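Local coordinates for uncharacterized protein DSY3957 (Desulfitobacterium hafniense, PDB 3HXL) that probably forms the contractile sheath that surrounds the tail tube of a phage or phage-like particle, at residues A[89-103]-A[107-121]. Residues are numbered along the deposited sequence; the frame is centred on the assembly and turned at random.
Sequences RLNAGTKAAVTVGNL and AKWGGARGNDITLVI
Ala96, Gly110 and Lys95 bury more surface than any other residues where segments 89-103 and 107-121 meet. The methyl of Ala96 points at the 3-10 segment 112-116, where its CB packs 3.4 Å from Gly114 C and beside the amide oxygen of Asn115, which is itself bonded to the backbone N of Gly178. The carbonyl of Ala96 takes a nearly straight hydrogen bond from Ala107 N (2.9 Å, 178° at the hydrogen). Gly110 packs against the loop at 92-94: its CA is 3.4 Å from Ala92 O in a CA-H...O contact. Next to it, Gly111 N donates to Thr94 O at 3.0 Å. The extended Arg89 chain brings its guanidinium end-on to Gly110 O, so that NH1 (3.0 Å) and NH2 (2.9 Å) grip one oxygen lying in the guanidinium plane; NH1 also bonds Gly45 O. With CG beside its own backbone N (chi1 -62°), Lys95 runs its aliphatic chain along the 107-110 backbone, CG meeting Gly110 N at 3.6 Å. One water joins Lys95 NZ to Ala107 O, another joins Ala92 O to Gly110 N, and a third ties Ala96 N to the carbonyls of Trp109 and Gly111. Farther along, Leu119 CD2 touches Val100 CG2 and Leu103 CD2, and the latter meets Ile121 CD1 at 3.7 Å. These apolar side chains meet between the two antiparallel sheets of the beta-sandwich domain, with Val105, Val133 and Ala173 also touching them: strands 97-100 and 103-107 belong to one sheet with 159-162, while strand 117-123 lies in the other, between 131-137 and 170-174.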
loop_
_atom_site.group_PDB
_atom_site.type_symbol
_atom_site.label_atom_id
_atom_site.label_comp_id
_atom_site.label_asym_id
_atom_site.label_seq_id
_atom_site.Cartn_x
_atom_site.Cartn_y
_atom_site.Cartn_z
ATOM N N ARG A 89 10.519 -4.758 2.286
ATOM C CA ARG A 89 11.845 -4.554 1.718
ATOM C C ARG A 89 12.281 -5.862 1.057
ATOM O O ARG A 89 12.447 -6.880 1.721
ATOM C CB ARG A 89 12.860 -4.152 2.786
ATOM C CG ARG A 89 14.219 -3.851 2.182
ATOM C CD ARG A 89 15.320 -3.695 3.222
ATOM N NE ARG A 89 16.595 -3.440 2.567
ATOM C CZ ARG A 89 17.758 -3.324 3.196
ATOM N NH1 ARG A 89 17.823 -3.437 4.518
ATOM N NH2 ARG A 89 18.860 -3.088 2.495
ATOM N N LEU A 90 12.474 -5.808 -0.256
ATOM C CA LEU A 90 12.832 -6.971 -1.067
ATOM C C LEU A 90 14.261 -7.486 -0.963
ATOM O O LEU A 90 14.531 -8.631 -1.319
ATOM C CB LEU A 90 12.548 -6.651 -2.533
ATOM C CG LEU A 90 11.113 -6.307 -2.944
ATOM C CD1 LEU A 90 11.152 -5.475 -4.204
ATOM C CD2 LEU A 90 10.296 -7.580 -3.141
ATOM N N ASN A 91 15.174 -6.641 -0.492
ATOM C CA ASN A 91 16.583 -7.005 -0.398
ATOM C C ASN A 91 17.144 -6.923 1.014
ATOM O O ASN A 91 16.837 -5.990 1.764
ATOM C CB ASN A 91 17.391 -6.092 -1.314
ATOM C CG ASN A 91 17.276 -4.629 -0.919
ATOM O OD1 ASN A 91 16.185 -4.138 -0.616
ATOM N ND2 ASN A 91 18.396 -3.925 -0.930
ATOM N N ALA A 92 17.967 -7.907 1.366
ATOM C CA ALA A 92 18.603 -7.953 2.679
ATOM C C ALA A 92 19.940 -7.221 2.619
ATOM O O ALA A 92 20.442 -6.734 3.635
ATOM C CB ALA A 92 18.817 -9.399 3.107
ATOM N N GLY A 93 20.511 -7.149 1.420
ATOM C CA GLY A 93 21.781 -6.471 1.233
ATOM C C GLY A 93 22.914 -7.005 2.091
ATOM O O GLY A 93 22.788 -8.052 2.726
ATOM N N THR A 94 24.032 -6.283 2.099
ATOM C CA THR A 94 25.197 -6.671 2.893
ATOM C C THR A 94 25.456 -5.636 3.987
ATOM O O THR A 94 25.460 -4.432 3.728
ATOM C CB THR A 94 26.461 -6.792 2.016
ATOM O OG1 THR A 94 26.273 -7.829 1.044
ATOM C CG2 THR A 94 27.675 -7.129 2.874
ATOM N N LYS A 95 25.673 -6.120 5.206
ATOM C CA LYS A 95 25.918 -5.258 6.358
ATOM C C LYS A 95 27.304 -4.627 6.353
ATOM O O LYS A 95 28.312 -5.312 6.162
ATOM C CB LYS A 95 25.730 -6.057 7.653
ATOM C CG LYS A 95 24.318 -6.593 7.841
ATOM C CD LYS A 95 24.182 -7.410 9.112
ATOM C CE LYS A 95 22.753 -7.870 9.315
ATOM N NZ LYS A 95 22.592 -8.631 10.578
ATOM N N ALA A 96 27.354 -3.317 6.561
ATOM C CA ALA A 96 28.633 -2.628 6.607
ATOM C C ALA A 96 29.235 -2.919 7.973
ATOM O O ALA A 96 28.515 -3.245 8.920
ATOM C CB ALA A 96 28.440 -1.130 6.428
ATOM N N ALA A 97 30.552 -2.809 8.079
ATOM C CA ALA A 97 31.206 -3.076 9.349
ATOM C C ALA A 97 32.622 -2.523 9.376
ATOM O O ALA A 97 33.157 -2.098 8.355
ATOM C CB ALA A 97 31.226 -4.578 9.613
ATOM N N VAL A 98 33.212 -2.519 10.566
ATOM C CA VAL A 98 34.572 -2.033 10.754
ATOM C C VAL A 98 35.107 -2.630 12.052
ATOM O O VAL A 98 34.348 -2.865 12.994
ATOM C CB VAL A 98 34.614 -0.478 10.827
ATOM C CG1 VAL A 98 33.904 0.018 12.082
ATOM C CG2 VAL A 98 36.057 0.009 10.793
ATOM N N THR A 99 36.408 -2.902 12.088
ATOM C CA THR A 99 37.039 -3.465 13.275
ATOM C C THR A 99 38.159 -2.556 13.771
ATOM O O THR A 99 39.017 -2.133 13.001
ATOM C CB THR A 99 37.637 -4.873 13.003
ATOM O OG1 THR A 99 36.584 -5.798 12.699
ATOM C CG2 THR A 99 38.397 -5.378 14.231
ATOM N N VAL A 100 38.130 -2.253 15.062
ATOM C CA VAL A 100 39.145 -1.419 15.688
ATOM C C VAL A 100 39.664 -2.216 16.879
ATOM O O VAL A 100 39.006 -2.308 17.919
ATOM C CB VAL A 100 38.554 -0.077 16.172
ATOM C CG1 VAL A 100 39.637 0.767 16.835
ATOM C CG2 VAL A 100 37.952 0.677 14.994
ATOM N N GLY A 101 40.839 -2.813 16.714
ATOM C CA GLY A 101 41.410 -3.614 17.779
ATOM C C GLY A 101 40.602 -4.880 18.001
ATOM O O GLY A 101 40.463 -5.706 17.096
ATOM N N ASN A 102 40.057 -5.029 19.202
ATOM C CA ASN A 102 39.267 -6.200 19.542
ATOM C C ASN A 102 37.793 -5.999 19.207
ATOM O O ASN A 102 37.039 -6.962 19.090
ATOM C CB ASN A 102 39.404 -6.511 21.039
ATOM C CG ASN A 102 40.837 -6.806 21.446
ATOM O OD1 ASN A 102 41.494 -7.668 20.860
ATOM N ND2 ASN A 102 41.329 -6.092 22.456
ATOM N N LEU A 103 37.400 -4.740 19.048
ATOM C CA LEU A 103 36.013 -4.392 18.764
ATOM C C LEU A 103 35.607 -4.402 17.301
ATOM O O LEU A 103 36.313 -3.882 16.438
ATOM C CB LEU A 103 35.697 -3.007 19.335
ATOM C CG LEU A 103 34.274 -2.488 19.103
ATOM C CD1 LEU A 103 33.291 -3.311 19.918
ATOM C CD2 LEU A 103 34.197 -1.016 19.502
ATOM N N ALA A 107 26.675 -2.988 11.135
ATOM C CA ALA A 107 25.378 -2.357 10.916
ATOM C C ALA A 107 24.250 -3.301 11.325
ATOM O O ALA A 107 24.365 -4.521 11.182
ATOM C CB ALA A 107 25.230 -1.972 9.450
ATOM N N LYS A 108 23.159 -2.733 11.832
ATOM C CA LYS A 108 22.013 -3.528 12.261
ATOM C C LYS A 108 21.354 -4.212 11.067
ATOM O O LYS A 108 20.920 -5.360 11.157
ATOM C CB LYS A 108 20.990 -2.638 12.975
ATOM C CG LYS A 108 19.815 -3.393 13.583
ATOM C CD LYS A 108 18.900 -2.449 14.348
ATOM C CE LYS A 108 17.738 -3.185 15.000
ATOM N NZ LYS A 108 16.851 -2.232 15.727
ATOM N N TRP A 109 21.279 -3.493 9.950
ATOM C CA TRP A 109 20.674 -4.017 8.728
ATOM C C TRP A 109 21.659 -3.884 7.572
ATOM O O TRP A 109 22.532 -3.018 7.583
ATOM C CB TRP A 109 19.388 -3.245 8.375
ATOM C CG TRP A 109 18.307 -3.301 9.424
ATOM C CD1 TRP A 109 17.754 -2.241 10.093
ATOM C CD2 TRP A 109 17.660 -4.476 9.932
ATOM N NE1 TRP A 109 16.808 -2.686 10.987
ATOM C CE2 TRP A 109 16.734 -4.051 10.912
ATOM C CE3 TRP A 109 17.780 -5.847 9.661
ATOM C CZ2 TRP A 109 15.928 -4.953 11.618
ATOM C CZ3 TRP A 109 16.978 -6.741 10.362
ATOM C CH2 TRP A 109 16.065 -6.290 11.332
ATOM N N GLY A 110 21.525 -4.758 6.579
ATOM C CA GLY A 110 22.400 -4.683 5.426
ATOM C C GLY A 110 21.949 -3.528 4.551
ATOM O O GLY A 110 20.794 -3.106 4.625
ATOM N N GLY A 111 22.855 -3.011 3.731
ATOM C CA GLY A 111 22.516 -1.904 2.858
ATOM C C GLY A 111 23.625 -0.876 2.805
ATOM O O GLY A 111 24.521 -0.875 3.652
ATOM N N ALA A 112 23.563 0.002 1.808
ATOM C CA ALA A 112 24.560 1.050 1.629
ATOM C C ALA A 112 24.470 2.092 2.739
ATOM O O ALA A 112 25.410 2.855 2.965
ATOM C CB ALA A 112 24.368 1.719 0.270
ATOM N N ARG A 113 23.337 2.129 3.429
ATOM C CA ARG A 113 23.153 3.092 4.506
ATOM C C ARG A 113 24.146 2.809 5.634
ATOM O O ARG A 113 24.495 3.699 6.406
ATOM C CB ARG A 113 21.713 3.029 5.017
ATOM C CG ARG A 113 21.384 3.994 6.143
ATOM C CD ARG A 113 21.819 5.417 5.838
ATOM N NE ARG A 113 21.065 6.374 6.643
ATOM C CZ ARG A 113 21.345 7.670 6.738
ATOM N NH1 ARG A 113 22.375 8.178 6.077
ATOM N NH2 ARG A 113 20.586 8.457 7.490
ATOM N N GLY A 114 24.606 1.565 5.716
ATOM C CA GLY A 114 25.569 1.213 6.742
ATOM C C GLY A 114 26.893 1.940 6.554
ATOM O O GLY A 114 27.619 2.172 7.521
ATOM N N ASN A 115 27.215 2.308 5.315
ATOM C CA ASN A 115 28.471 3.007 5.054
ATOM C C ASN A 115 28.450 4.467 5.518
ATOM O O ASN A 115 29.472 5.152 5.465
ATOM C CB ASN A 115 28.830 2.953 3.566
ATOM C CG ASN A 115 28.923 1.535 3.035
ATOM O OD1 ASN A 115 29.517 0.653 3.665
ATOM N ND2 ASN A 115 28.345 1.310 1.860
ATOM N N ASP A 116 27.295 4.946 5.968
ATOM C CA ASP A 116 27.194 6.324 6.451
ATOM C C ASP A 116 27.394 6.358 7.960
ATOM O O ASP A 116 27.211 7.393 8.601
ATOM C CB ASP A 116 25.826 6.930 6.128
ATOM C CG ASP A 116 25.549 7.003 4.640
ATOM O OD1 ASP A 116 26.513 7.076 3.854
ATOM O OD2 ASP A 116 24.358 7.001 4.262
ATOM N N ILE A 117 27.754 5.214 8.526
ATOM C CA ILE A 117 27.975 5.112 9.961
ATOM C C ILE A 117 29.469 5.177 10.248
ATOM O O ILE A 117 30.277 4.604 9.517
ATOM C CB ILE A 117 27.421 3.784 10.510
ATOM C CG1 ILE A 117 25.969 3.601 10.054
ATOM C CG2 ILE A 117 27.490 3.782 12.037
ATOM C CD1 ILE A 117 25.348 2.286 10.482
ATOM N N THR A 118 29.832 5.882 11.311
ATOM C CA THR A 118 31.233 6.000 11.694
ATOM C C THR A 118 31.383 5.823 13.196
ATOM O O THR A 118 30.627 6.398 13.982
ATOM C CB THR A 118 31.819 7.373 11.295
ATOM O OG1 THR A 118 31.776 7.516 9.871
ATOM C CG2 THR A 118 33.269 7.493 11.760
ATOM N N LEU A 119 32.364 5.016 13.583
ATOM C CA LEU A 119 32.634 4.747 14.990
ATOM C C LEU A 119 33.684 5.710 15.533
ATOM O O LEU A 119 34.674 6.004 14.866
ATOM C CB LEU A 119 33.134 3.312 15.162
ATOM C CG LEU A 119 33.711 2.969 16.537
ATOM C CD1 LEU A 119 32.595 2.929 17.565
ATOM C CD2 LEU A 119 34.428 1.631 16.471
ATOM N N VAL A 120 33.451 6.195 16.747
ATOM C CA VAL A 120 34.371 7.103 17.416
ATOM C C VAL A 120 34.582 6.606 18.846
ATOM O O VAL A 120 33.620 6.433 19.602
ATOM C CB VAL A 120 33.814 8.548 17.450
ATOM C CG1 VAL A 120 34.752 9.455 18.248
ATOM C CG2 VAL A 120 33.666 9.081 16.029
ATOM N N ILE A 121 35.842 6.359 19.201
ATOM C CA ILE A 121 36.205 5.878 20.535
ATOM C C ILE A 121 37.285 6.791 21.107
ATOM O O ILE A 121 38.411 6.830 20.613
ATOM C CB ILE A 121 36.743 4.423 20.483
ATOM C CG1 ILE A 121 35.682 3.497 19.883
ATOM C CG2 ILE A 121 37.093 3.940 21.886
ATOM C CD1 ILE A 121 36.160 2.070 19.689
HETATM O O HOH W 1 19.266 -6.632 6.042
HETATM O O HOH W 2 23.739 -6.850 12.512
HETATM O O HOH W 3 24.709 -1.927 6.484
#